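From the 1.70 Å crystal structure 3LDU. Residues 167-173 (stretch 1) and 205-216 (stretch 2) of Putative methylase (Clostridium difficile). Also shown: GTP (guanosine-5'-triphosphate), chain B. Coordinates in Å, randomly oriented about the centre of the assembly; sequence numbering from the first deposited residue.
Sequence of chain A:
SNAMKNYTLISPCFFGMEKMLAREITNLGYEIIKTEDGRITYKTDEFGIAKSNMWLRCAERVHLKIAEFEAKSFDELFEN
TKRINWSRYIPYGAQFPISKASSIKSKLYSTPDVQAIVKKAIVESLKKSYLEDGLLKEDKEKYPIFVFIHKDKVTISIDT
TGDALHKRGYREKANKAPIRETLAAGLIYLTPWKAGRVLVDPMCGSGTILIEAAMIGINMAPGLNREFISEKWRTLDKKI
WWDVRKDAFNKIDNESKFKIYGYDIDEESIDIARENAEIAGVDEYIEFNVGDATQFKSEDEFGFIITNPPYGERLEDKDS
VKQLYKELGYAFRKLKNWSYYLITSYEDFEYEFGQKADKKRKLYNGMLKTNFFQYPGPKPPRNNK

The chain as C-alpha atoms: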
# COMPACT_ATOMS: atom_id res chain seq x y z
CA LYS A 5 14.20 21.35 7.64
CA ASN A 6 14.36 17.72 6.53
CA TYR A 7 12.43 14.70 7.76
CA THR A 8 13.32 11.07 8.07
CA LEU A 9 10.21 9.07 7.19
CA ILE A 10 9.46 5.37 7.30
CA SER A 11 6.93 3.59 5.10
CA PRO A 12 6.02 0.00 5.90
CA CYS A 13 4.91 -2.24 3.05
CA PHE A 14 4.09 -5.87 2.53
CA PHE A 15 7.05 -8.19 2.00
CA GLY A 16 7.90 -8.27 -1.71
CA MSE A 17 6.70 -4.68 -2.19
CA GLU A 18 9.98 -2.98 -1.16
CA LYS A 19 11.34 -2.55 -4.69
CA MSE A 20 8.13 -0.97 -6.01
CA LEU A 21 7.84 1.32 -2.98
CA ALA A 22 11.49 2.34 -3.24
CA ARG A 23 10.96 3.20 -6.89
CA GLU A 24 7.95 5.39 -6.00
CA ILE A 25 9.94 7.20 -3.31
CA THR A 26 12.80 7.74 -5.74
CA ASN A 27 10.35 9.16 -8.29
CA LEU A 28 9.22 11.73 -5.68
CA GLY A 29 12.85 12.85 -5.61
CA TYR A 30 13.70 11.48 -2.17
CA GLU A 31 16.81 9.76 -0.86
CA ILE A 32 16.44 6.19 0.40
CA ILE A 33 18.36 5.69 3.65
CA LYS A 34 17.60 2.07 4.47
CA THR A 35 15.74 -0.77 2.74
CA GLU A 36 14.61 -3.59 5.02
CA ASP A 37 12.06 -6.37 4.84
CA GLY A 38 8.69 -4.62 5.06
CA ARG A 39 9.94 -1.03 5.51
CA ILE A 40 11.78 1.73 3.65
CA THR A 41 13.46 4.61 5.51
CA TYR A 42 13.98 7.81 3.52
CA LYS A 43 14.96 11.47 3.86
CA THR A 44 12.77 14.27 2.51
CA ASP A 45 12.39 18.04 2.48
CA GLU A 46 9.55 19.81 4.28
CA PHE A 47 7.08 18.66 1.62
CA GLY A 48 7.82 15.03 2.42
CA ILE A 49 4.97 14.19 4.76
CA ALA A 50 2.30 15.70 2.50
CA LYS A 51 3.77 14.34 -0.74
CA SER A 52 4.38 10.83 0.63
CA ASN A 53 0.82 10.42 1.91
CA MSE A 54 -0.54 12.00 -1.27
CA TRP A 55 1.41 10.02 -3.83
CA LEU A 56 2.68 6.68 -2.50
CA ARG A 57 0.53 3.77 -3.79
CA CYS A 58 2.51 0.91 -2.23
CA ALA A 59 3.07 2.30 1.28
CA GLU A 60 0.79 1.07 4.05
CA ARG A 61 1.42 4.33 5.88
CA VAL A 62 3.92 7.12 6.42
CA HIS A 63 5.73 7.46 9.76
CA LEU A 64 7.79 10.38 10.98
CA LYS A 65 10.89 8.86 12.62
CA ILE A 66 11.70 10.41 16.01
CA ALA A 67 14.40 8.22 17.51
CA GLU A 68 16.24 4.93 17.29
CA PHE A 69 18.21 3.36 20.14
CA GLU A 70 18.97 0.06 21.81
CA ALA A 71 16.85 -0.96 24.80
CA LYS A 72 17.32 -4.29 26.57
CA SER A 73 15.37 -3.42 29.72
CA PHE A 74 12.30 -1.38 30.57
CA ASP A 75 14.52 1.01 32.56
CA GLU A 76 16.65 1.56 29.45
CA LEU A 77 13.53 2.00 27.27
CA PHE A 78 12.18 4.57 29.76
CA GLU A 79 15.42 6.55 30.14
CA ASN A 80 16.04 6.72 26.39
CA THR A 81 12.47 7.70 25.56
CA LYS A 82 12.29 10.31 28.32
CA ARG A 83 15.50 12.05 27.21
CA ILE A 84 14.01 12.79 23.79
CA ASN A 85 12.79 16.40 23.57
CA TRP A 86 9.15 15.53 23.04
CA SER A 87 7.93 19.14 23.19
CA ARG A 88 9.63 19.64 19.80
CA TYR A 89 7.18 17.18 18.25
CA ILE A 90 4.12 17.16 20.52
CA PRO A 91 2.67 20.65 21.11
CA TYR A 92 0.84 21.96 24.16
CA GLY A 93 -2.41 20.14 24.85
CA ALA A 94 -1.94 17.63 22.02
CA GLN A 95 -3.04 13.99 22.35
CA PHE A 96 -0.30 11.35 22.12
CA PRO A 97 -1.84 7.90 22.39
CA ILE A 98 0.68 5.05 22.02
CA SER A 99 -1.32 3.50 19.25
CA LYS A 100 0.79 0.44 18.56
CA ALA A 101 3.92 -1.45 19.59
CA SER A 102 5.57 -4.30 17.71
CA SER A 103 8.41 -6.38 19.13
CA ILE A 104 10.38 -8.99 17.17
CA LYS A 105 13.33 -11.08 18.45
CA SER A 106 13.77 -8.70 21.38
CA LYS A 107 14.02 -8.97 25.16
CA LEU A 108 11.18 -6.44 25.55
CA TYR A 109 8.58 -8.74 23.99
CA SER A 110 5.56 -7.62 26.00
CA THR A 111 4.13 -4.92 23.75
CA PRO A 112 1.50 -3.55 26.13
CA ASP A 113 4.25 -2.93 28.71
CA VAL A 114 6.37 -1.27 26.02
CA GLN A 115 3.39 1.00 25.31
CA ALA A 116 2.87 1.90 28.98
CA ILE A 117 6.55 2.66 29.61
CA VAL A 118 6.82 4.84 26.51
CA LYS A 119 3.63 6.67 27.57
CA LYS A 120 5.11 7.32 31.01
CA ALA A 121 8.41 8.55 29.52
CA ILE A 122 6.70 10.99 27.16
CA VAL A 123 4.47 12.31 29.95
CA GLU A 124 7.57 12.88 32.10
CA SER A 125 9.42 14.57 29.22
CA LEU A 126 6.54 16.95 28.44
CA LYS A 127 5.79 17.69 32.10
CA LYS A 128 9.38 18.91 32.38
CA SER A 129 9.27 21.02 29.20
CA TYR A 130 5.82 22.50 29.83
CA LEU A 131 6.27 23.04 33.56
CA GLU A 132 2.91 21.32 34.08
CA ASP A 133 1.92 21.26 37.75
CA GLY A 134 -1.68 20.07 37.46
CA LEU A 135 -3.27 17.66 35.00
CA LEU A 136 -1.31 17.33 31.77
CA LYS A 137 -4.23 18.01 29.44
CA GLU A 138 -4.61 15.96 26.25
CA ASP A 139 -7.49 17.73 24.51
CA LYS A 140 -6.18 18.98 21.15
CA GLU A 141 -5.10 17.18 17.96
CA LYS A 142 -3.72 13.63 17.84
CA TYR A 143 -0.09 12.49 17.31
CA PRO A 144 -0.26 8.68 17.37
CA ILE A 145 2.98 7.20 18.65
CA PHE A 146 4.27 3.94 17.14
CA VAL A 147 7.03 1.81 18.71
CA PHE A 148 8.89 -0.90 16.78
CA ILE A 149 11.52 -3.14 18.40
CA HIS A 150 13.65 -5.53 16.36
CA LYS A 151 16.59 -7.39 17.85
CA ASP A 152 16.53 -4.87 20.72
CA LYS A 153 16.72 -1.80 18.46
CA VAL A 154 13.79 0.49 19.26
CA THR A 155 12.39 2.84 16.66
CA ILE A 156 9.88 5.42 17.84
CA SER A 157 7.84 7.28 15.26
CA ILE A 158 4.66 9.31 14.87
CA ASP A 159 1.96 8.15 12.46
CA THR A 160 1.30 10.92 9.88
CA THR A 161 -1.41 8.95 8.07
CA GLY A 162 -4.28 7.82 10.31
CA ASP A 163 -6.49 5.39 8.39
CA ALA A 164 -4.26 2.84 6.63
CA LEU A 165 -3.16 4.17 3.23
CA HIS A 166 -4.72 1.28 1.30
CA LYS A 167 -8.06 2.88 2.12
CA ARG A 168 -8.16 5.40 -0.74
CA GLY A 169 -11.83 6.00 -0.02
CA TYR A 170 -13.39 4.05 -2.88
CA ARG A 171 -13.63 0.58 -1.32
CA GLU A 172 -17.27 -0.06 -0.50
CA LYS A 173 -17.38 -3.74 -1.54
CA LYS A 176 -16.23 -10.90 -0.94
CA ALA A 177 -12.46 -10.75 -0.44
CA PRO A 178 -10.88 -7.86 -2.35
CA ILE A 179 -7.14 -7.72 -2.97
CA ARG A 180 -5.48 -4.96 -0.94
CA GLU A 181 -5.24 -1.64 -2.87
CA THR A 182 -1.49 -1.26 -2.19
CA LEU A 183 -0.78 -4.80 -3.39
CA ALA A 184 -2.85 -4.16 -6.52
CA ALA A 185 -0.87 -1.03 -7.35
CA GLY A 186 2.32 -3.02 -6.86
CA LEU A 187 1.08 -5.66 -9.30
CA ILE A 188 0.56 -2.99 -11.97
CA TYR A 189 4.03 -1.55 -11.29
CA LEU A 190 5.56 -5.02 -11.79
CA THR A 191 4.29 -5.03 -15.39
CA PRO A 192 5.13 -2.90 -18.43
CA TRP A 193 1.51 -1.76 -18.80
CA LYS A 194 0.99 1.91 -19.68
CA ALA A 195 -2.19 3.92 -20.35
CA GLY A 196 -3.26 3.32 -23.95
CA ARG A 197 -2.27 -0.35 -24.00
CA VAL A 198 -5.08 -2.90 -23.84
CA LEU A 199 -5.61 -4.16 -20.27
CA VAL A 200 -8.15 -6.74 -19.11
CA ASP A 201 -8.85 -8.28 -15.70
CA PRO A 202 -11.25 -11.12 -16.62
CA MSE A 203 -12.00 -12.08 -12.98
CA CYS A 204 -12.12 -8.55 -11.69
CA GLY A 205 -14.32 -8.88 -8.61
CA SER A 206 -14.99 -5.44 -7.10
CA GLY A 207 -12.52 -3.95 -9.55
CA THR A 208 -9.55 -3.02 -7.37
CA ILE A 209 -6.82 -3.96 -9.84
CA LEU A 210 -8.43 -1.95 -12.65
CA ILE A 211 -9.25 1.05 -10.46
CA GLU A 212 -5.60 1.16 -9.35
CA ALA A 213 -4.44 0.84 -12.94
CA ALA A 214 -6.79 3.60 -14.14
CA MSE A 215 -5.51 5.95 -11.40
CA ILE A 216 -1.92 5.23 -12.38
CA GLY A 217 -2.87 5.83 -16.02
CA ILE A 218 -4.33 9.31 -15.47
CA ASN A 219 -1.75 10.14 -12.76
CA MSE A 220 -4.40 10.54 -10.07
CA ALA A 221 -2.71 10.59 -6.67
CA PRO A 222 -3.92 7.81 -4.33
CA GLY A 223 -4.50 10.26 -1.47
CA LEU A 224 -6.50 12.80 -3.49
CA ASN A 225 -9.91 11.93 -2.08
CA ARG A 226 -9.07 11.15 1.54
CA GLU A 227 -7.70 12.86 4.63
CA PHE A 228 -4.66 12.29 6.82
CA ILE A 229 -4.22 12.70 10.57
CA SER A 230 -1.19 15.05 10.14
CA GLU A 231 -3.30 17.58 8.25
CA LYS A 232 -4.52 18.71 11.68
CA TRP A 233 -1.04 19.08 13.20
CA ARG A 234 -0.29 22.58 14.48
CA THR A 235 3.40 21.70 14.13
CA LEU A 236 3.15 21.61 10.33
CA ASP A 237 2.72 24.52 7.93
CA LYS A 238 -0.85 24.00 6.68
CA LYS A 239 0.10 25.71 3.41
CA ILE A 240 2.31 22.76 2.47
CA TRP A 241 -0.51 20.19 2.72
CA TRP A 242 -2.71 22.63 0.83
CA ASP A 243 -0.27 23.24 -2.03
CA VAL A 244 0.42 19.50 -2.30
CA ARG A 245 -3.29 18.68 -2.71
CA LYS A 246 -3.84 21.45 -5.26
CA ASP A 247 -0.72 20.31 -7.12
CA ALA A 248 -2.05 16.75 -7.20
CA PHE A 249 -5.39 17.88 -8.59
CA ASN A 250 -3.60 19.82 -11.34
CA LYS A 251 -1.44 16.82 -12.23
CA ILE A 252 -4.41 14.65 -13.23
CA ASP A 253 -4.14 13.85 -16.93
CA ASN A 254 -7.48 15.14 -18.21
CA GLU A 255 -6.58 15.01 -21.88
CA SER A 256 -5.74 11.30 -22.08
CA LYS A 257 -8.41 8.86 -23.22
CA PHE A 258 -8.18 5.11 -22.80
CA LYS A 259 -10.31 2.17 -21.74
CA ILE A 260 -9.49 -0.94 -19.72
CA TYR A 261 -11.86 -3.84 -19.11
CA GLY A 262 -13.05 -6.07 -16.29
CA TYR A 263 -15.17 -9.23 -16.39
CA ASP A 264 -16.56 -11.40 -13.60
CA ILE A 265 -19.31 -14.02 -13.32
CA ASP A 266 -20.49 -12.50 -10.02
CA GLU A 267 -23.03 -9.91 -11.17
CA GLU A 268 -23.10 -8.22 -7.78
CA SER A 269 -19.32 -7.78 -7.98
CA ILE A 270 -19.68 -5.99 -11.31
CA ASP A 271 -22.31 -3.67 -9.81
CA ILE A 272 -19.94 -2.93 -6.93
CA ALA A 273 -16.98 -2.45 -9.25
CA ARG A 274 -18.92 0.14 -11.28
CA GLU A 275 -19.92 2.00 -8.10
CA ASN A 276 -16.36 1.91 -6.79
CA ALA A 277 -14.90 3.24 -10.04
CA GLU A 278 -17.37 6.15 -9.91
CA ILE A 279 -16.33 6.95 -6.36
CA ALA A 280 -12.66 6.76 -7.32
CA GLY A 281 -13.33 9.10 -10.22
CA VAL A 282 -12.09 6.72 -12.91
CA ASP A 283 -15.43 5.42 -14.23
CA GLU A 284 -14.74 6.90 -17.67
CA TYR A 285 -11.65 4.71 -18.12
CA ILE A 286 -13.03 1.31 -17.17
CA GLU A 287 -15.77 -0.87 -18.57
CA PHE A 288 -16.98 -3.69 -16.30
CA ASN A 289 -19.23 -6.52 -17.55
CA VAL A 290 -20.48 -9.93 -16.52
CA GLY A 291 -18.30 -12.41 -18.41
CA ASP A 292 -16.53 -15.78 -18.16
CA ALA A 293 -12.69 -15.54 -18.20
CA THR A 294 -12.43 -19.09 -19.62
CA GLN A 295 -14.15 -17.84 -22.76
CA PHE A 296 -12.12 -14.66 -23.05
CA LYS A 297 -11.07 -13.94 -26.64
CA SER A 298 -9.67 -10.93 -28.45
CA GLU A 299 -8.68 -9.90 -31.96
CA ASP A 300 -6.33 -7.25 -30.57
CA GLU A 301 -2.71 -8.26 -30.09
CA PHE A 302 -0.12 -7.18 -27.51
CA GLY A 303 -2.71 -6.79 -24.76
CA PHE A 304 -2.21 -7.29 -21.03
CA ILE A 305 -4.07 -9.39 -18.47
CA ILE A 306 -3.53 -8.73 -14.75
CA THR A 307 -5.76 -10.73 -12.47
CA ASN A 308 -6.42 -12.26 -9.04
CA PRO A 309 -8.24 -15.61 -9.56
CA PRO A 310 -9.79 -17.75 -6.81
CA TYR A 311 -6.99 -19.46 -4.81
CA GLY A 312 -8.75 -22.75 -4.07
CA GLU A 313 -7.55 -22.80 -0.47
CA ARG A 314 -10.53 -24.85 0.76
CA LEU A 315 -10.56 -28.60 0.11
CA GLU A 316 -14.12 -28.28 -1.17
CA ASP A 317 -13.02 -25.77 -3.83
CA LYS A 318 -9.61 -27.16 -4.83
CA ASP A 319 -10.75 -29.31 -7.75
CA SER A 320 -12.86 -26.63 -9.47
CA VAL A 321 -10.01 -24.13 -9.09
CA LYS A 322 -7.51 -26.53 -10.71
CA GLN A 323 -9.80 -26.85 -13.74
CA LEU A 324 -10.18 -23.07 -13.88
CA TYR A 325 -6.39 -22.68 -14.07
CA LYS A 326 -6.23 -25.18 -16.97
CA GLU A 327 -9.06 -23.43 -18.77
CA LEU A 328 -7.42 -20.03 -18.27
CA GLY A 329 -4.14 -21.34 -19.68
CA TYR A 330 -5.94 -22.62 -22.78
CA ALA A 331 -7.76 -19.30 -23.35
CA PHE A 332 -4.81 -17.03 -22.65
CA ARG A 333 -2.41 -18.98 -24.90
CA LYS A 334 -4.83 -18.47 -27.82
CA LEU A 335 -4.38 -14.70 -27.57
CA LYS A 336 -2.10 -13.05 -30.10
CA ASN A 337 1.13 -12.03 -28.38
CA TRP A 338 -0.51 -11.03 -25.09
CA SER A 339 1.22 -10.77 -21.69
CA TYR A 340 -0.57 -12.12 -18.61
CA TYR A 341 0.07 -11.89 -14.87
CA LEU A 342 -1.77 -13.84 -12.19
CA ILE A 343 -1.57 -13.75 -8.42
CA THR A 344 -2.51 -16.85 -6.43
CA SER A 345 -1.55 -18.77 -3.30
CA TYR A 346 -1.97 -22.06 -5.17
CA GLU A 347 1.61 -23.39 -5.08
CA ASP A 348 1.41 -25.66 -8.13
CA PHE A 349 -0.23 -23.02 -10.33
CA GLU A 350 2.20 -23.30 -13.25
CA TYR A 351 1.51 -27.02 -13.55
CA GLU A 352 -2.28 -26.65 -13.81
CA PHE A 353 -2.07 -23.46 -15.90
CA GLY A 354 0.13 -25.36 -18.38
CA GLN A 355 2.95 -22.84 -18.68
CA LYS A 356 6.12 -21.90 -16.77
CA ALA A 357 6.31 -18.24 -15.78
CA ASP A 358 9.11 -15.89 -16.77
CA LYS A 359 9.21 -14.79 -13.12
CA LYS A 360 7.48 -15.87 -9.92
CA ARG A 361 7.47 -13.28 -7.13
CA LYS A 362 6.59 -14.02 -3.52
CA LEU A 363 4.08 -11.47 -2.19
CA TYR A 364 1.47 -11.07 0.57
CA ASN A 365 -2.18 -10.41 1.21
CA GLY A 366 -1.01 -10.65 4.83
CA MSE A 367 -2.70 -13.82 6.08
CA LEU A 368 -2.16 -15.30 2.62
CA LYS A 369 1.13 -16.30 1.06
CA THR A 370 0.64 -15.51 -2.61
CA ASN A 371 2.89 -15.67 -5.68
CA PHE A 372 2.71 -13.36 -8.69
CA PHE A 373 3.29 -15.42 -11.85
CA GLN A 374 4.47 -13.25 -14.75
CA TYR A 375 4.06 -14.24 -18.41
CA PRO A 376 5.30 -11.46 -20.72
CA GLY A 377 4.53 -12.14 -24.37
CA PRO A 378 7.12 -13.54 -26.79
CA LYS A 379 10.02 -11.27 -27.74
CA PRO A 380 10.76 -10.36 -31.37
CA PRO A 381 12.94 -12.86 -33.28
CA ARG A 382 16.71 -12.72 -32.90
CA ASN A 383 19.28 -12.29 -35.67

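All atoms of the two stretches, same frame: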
# COMPACT_ATOMS: atom_id res chain seq x y z
N LYS A 167 -6.70 2.38 2.19
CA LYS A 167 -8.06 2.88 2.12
C LYS A 167 -8.04 4.21 1.39
O LYS A 167 -7.88 5.27 2.02
CB LYS A 167 -8.65 3.01 3.53
CG LYS A 167 -8.59 1.72 4.32
CD LYS A 167 -9.26 1.83 5.67
CE LYS A 167 -9.27 0.47 6.36
NZ LYS A 167 -10.18 0.46 7.55
N ARG A 168 -8.16 4.17 0.07
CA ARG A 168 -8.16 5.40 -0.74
C ARG A 168 -9.47 6.15 -0.54
O ARG A 168 -9.52 7.37 -0.69
CB ARG A 168 -7.98 5.11 -2.24
CG ARG A 168 -6.54 4.98 -2.76
CD ARG A 168 -5.98 3.68 -2.33
NE ARG A 168 -4.95 3.12 -3.21
CZ ARG A 168 -3.67 3.02 -2.88
NH1 ARG A 168 -2.81 2.44 -3.72
NH2 ARG A 168 -3.24 3.49 -1.71
N GLY A 169 -10.51 5.42 -0.18
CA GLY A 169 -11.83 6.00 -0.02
C GLY A 169 -12.88 5.42 -0.95
O GLY A 169 -14.06 5.71 -0.82
N TYR A 170 -12.45 4.58 -1.90
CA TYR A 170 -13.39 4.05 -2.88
C TYR A 170 -13.87 2.64 -2.58
O TYR A 170 -14.80 2.16 -3.24
CB TYR A 170 -12.80 4.11 -4.29
CG TYR A 170 -11.64 3.17 -4.56
CD1 TYR A 170 -10.33 3.65 -4.71
CD2 TYR A 170 -11.84 1.79 -4.68
CE1 TYR A 170 -9.27 2.79 -4.97
CE2 TYR A 170 -10.78 0.92 -4.95
CZ TYR A 170 -9.50 1.43 -5.09
OH TYR A 170 -8.46 0.56 -5.36
N ARG A 171 -13.26 1.97 -1.61
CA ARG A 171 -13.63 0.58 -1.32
C ARG A 171 -14.90 0.52 -0.50
O ARG A 171 -14.92 0.91 0.67
CB ARG A 171 -12.50 -0.19 -0.63
CG ARG A 171 -12.81 -1.68 -0.42
CD ARG A 171 -12.30 -2.58 -1.57
NE ARG A 171 -10.87 -2.87 -1.43
CZ ARG A 171 -10.33 -3.50 -0.39
NH1 ARG A 171 -9.02 -3.72 -0.36
NH2 ARG A 171 -11.08 -3.91 0.62
N GLU A 172 -15.96 0.03 -1.13
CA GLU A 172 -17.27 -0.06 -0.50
C GLU A 172 -17.85 -1.45 -0.78
O GLU A 172 -19.06 -1.66 -0.66
CB GLU A 172 -18.19 1.03 -1.05
CG GLU A 172 -17.46 2.21 -1.72
CD GLU A 172 -16.94 3.26 -0.73
OE1 GLU A 172 -17.76 3.90 -0.03
OE2 GLU A 172 -15.71 3.48 -0.68
N LYS A 173 -16.98 -2.38 -1.16
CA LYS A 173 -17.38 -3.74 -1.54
C LYS A 173 -18.46 -4.33 -0.63
O LYS A 173 -18.22 -4.61 0.54
CB LYS A 173 -16.17 -4.66 -1.60
N GLY A 205 -13.68 -9.08 -9.89
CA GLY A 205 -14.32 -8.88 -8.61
C GLY A 205 -14.81 -7.44 -8.46
O GLY A 205 -15.42 -6.91 -9.37
N SER A 206 -14.51 -6.81 -7.33
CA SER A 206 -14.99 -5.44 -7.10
C SER A 206 -14.10 -4.38 -7.75
O SER A 206 -14.25 -3.18 -7.49
CB SER A 206 -15.14 -5.17 -5.61
OG SER A 206 -13.96 -5.54 -4.94
N GLY A 207 -13.16 -4.83 -8.58
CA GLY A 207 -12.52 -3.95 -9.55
C GLY A 207 -11.25 -3.26 -9.12
O GLY A 207 -10.77 -2.36 -9.81
N THR A 208 -10.68 -3.70 -8.00
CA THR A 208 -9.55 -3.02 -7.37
C THR A 208 -8.34 -2.89 -8.30
O THR A 208 -7.74 -1.82 -8.39
CB THR A 208 -9.12 -3.78 -6.11
OG1 THR A 208 -10.23 -3.85 -5.21
CG2 THR A 208 -7.97 -3.06 -5.42
N ILE A 209 -7.98 -3.98 -8.97
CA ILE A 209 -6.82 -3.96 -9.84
C ILE A 209 -7.00 -2.92 -10.94
O ILE A 209 -6.08 -2.15 -11.23
CB ILE A 209 -6.54 -5.36 -10.42
CG1 ILE A 209 -5.99 -6.25 -9.31
CG2 ILE A 209 -5.54 -5.28 -11.58
CD1 ILE A 209 -5.75 -7.69 -9.74
N LEU A 210 -8.17 -2.89 -11.56
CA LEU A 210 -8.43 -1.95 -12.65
C LEU A 210 -8.55 -0.50 -12.17
O LEU A 210 -8.08 0.41 -12.84
CB LEU A 210 -9.68 -2.34 -13.42
CG LEU A 210 -9.52 -3.67 -14.14
CD1 LEU A 210 -10.87 -4.12 -14.74
CD2 LEU A 210 -8.45 -3.53 -15.18
N ILE A 211 -9.22 -0.30 -11.05
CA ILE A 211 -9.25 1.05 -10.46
C ILE A 211 -7.83 1.57 -10.19
O ILE A 211 -7.49 2.70 -10.55
CB ILE A 211 -10.16 1.09 -9.21
CG1 ILE A 211 -11.60 0.82 -9.62
CG2 ILE A 211 -10.05 2.44 -8.49
CD1 ILE A 211 -12.55 0.46 -8.48
N GLU A 212 -6.98 0.74 -9.57
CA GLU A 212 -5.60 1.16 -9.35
C GLU A 212 -4.87 1.45 -10.65
O GLU A 212 -4.11 2.43 -10.74
CB GLU A 212 -4.83 0.17 -8.48
CG GLU A 212 -5.40 0.06 -7.09
CD GLU A 212 -5.10 1.30 -6.23
OE1 GLU A 212 -3.98 1.84 -6.31
OE2 GLU A 212 -6.00 1.73 -5.49
N ALA A 213 -5.09 0.61 -11.67
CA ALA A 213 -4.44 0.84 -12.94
C ALA A 213 -4.93 2.13 -13.61
O ALA A 213 -4.13 2.88 -14.16
CB ALA A 213 -4.61 -0.36 -13.89
N ALA A 214 -6.24 2.37 -13.57
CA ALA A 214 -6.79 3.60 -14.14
C ALA A 214 -6.17 4.82 -13.44
O ALA A 214 -5.79 5.79 -14.10
CB ALA A 214 -8.32 3.63 -14.01
N MSE A 215 -6.07 4.78 -12.11
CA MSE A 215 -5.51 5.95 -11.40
C MSE A 215 -4.04 6.20 -11.74
O MSE A 215 -3.62 7.34 -11.92
CB MSE A 215 -5.73 5.83 -9.89
CG MSE A 215 -7.20 5.83 -9.51
SE MSE A 215 -7.28 5.55 -7.57
CE MSE A 215 -6.39 7.18 -7.04
N ILE A 216 -3.28 5.12 -11.88
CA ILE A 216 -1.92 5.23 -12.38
C ILE A 216 -1.91 5.85 -13.78
O ILE A 216 -1.14 6.78 -14.04
CB ILE A 216 -1.20 3.86 -12.36
CG1 ILE A 216 -0.96 3.42 -10.92
CG2 ILE A 216 0.11 3.90 -13.13
CD1 ILE A 216 -0.61 1.96 -10.77
PG GTP B . -10.62 -7.66 -6.27
O1G GTP B . -10.35 -7.20 -7.69
O2G GTP B . -9.70 -6.91 -5.35
O3G GTP B . -12.04 -7.33 -5.86
O3B GTP B . -10.35 -9.25 -6.19
PB GTP B . -11.59 -10.28 -6.04
O1B GTP B . -11.71 -10.65 -4.59
O2B GTP B . -12.88 -9.64 -6.50
O3A GTP B . -11.30 -11.62 -6.89
PA GTP B . -11.63 -13.02 -6.13
O1A GTP B . -12.98 -12.90 -5.48
O2A GTP B . -10.57 -13.32 -5.09
O5' GTP B . -11.73 -14.18 -7.24
C5' GTP B . -11.66 -13.77 -8.57
C4' GTP B . -13.08 -13.49 -9.04
O4' GTP B . -13.27 -14.31 -10.16
C3' GTP B . -14.23 -13.82 -8.08
O3' GTP B . -14.97 -12.64 -7.86
C2' GTP B . -15.11 -14.84 -8.80
O2' GTP B . -16.48 -14.48 -8.81
C1' GTP B . -14.62 -14.71 -10.22
N9 GTP B . -14.64 -15.94 -11.03
C8 GTP B . -14.56 -17.26 -10.67
N7 GTP B . -14.61 -18.00 -11.82
C5 GTP B . -14.73 -17.15 -12.88
C6 GTP B . -14.82 -17.36 -14.25
O6 GTP B . -14.80 -18.50 -14.73
N1 GTP B . -14.92 -16.25 -15.06
C2 GTP B . -14.94 -14.97 -14.54
N2 GTP B . -15.03 -13.94 -15.37
N3 GTP B . -14.86 -14.75 -13.17
C4 GTP B . -14.75 -15.85 -12.38

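The contact joins an irregular segment, 167-173, to the loop and first helical turns of 205-216. Together the two sides bury 375 Å². No backbone hydrogen bonds link them, and side chains do the work. CA atoms of paired residues lie well apart, from 6.3 Å between K173 CA and S206 CA to 9.9 Å between R168 CA and E212 CA. R168, Y170 and E212 cross the wider gaps with long side chains.

The polar centre is E212. Its carboxylate forms a salt bridge with R168 through two hydrogen bonds. R168 NE donates to E212 OE2 at 2.9 Å, and R168 NH1 donates to E212 OE1 at 2.9 Å. Both are nearly straight, with angles of 161° and 165°. The carboxylate thus meets the edge of the guanidinium with one oxygen per nitrogen. Y170 OH donates a third hydrogen bond to E212 OE2, at 2.7 Å, so this oxygen serves two donors. The CA-to-CB bond of E212 points sideways, but m rotamers at chi1 and chi2 bring the carboxylate nearer to stretch 1. R168, Y170 and E212 are all buried. A charged glutamate suits this place because the positive arginine and the tyrosine hydroxyl satisfy it there.

The apolar part is built around the ring of Y170, the residue with the largest covered area. I211 lies over one face. Its CG2 is 3.7 Å from the ring centroid and 17° off the normal, a CH-pi contact, and it comes within 3.6 Å of Y170 CZ. M215, a selenomethionine, approaches obliquely, with SE 4.3 Å from Y170 CE1. I211 and M215 are one helical turn apart, so both can point toward the ring. T208 CG2 lies 3.7 Å from the hydroxyl oxygen, Y170 OH. Tyrosine fits because its flat ring packs against I211 and M215 while its hydroxyl reaches the carboxylate.

The remaining contacts are looser. R171 NE is 4.0 Å from T208 OG1, and K173 CB is 4.1 Å from S206 OG. Both stretch 1 residues are poorly ordered, and K173 is not modelled beyond CB.

S206 and T208 also bind the GTP phosphates. S206 N and OG donate to GTP O3G at 2.9 and 2.8 Å, and T208 OG1 donates to GTP O2G at 3.1 Å. T208 therefore offers its hydroxyl to the phosphate and its methyl to Y170. At G205, a CB would clash with GTP O2B. G207 sits at the N-cap position, and its backbone angles call for glycine.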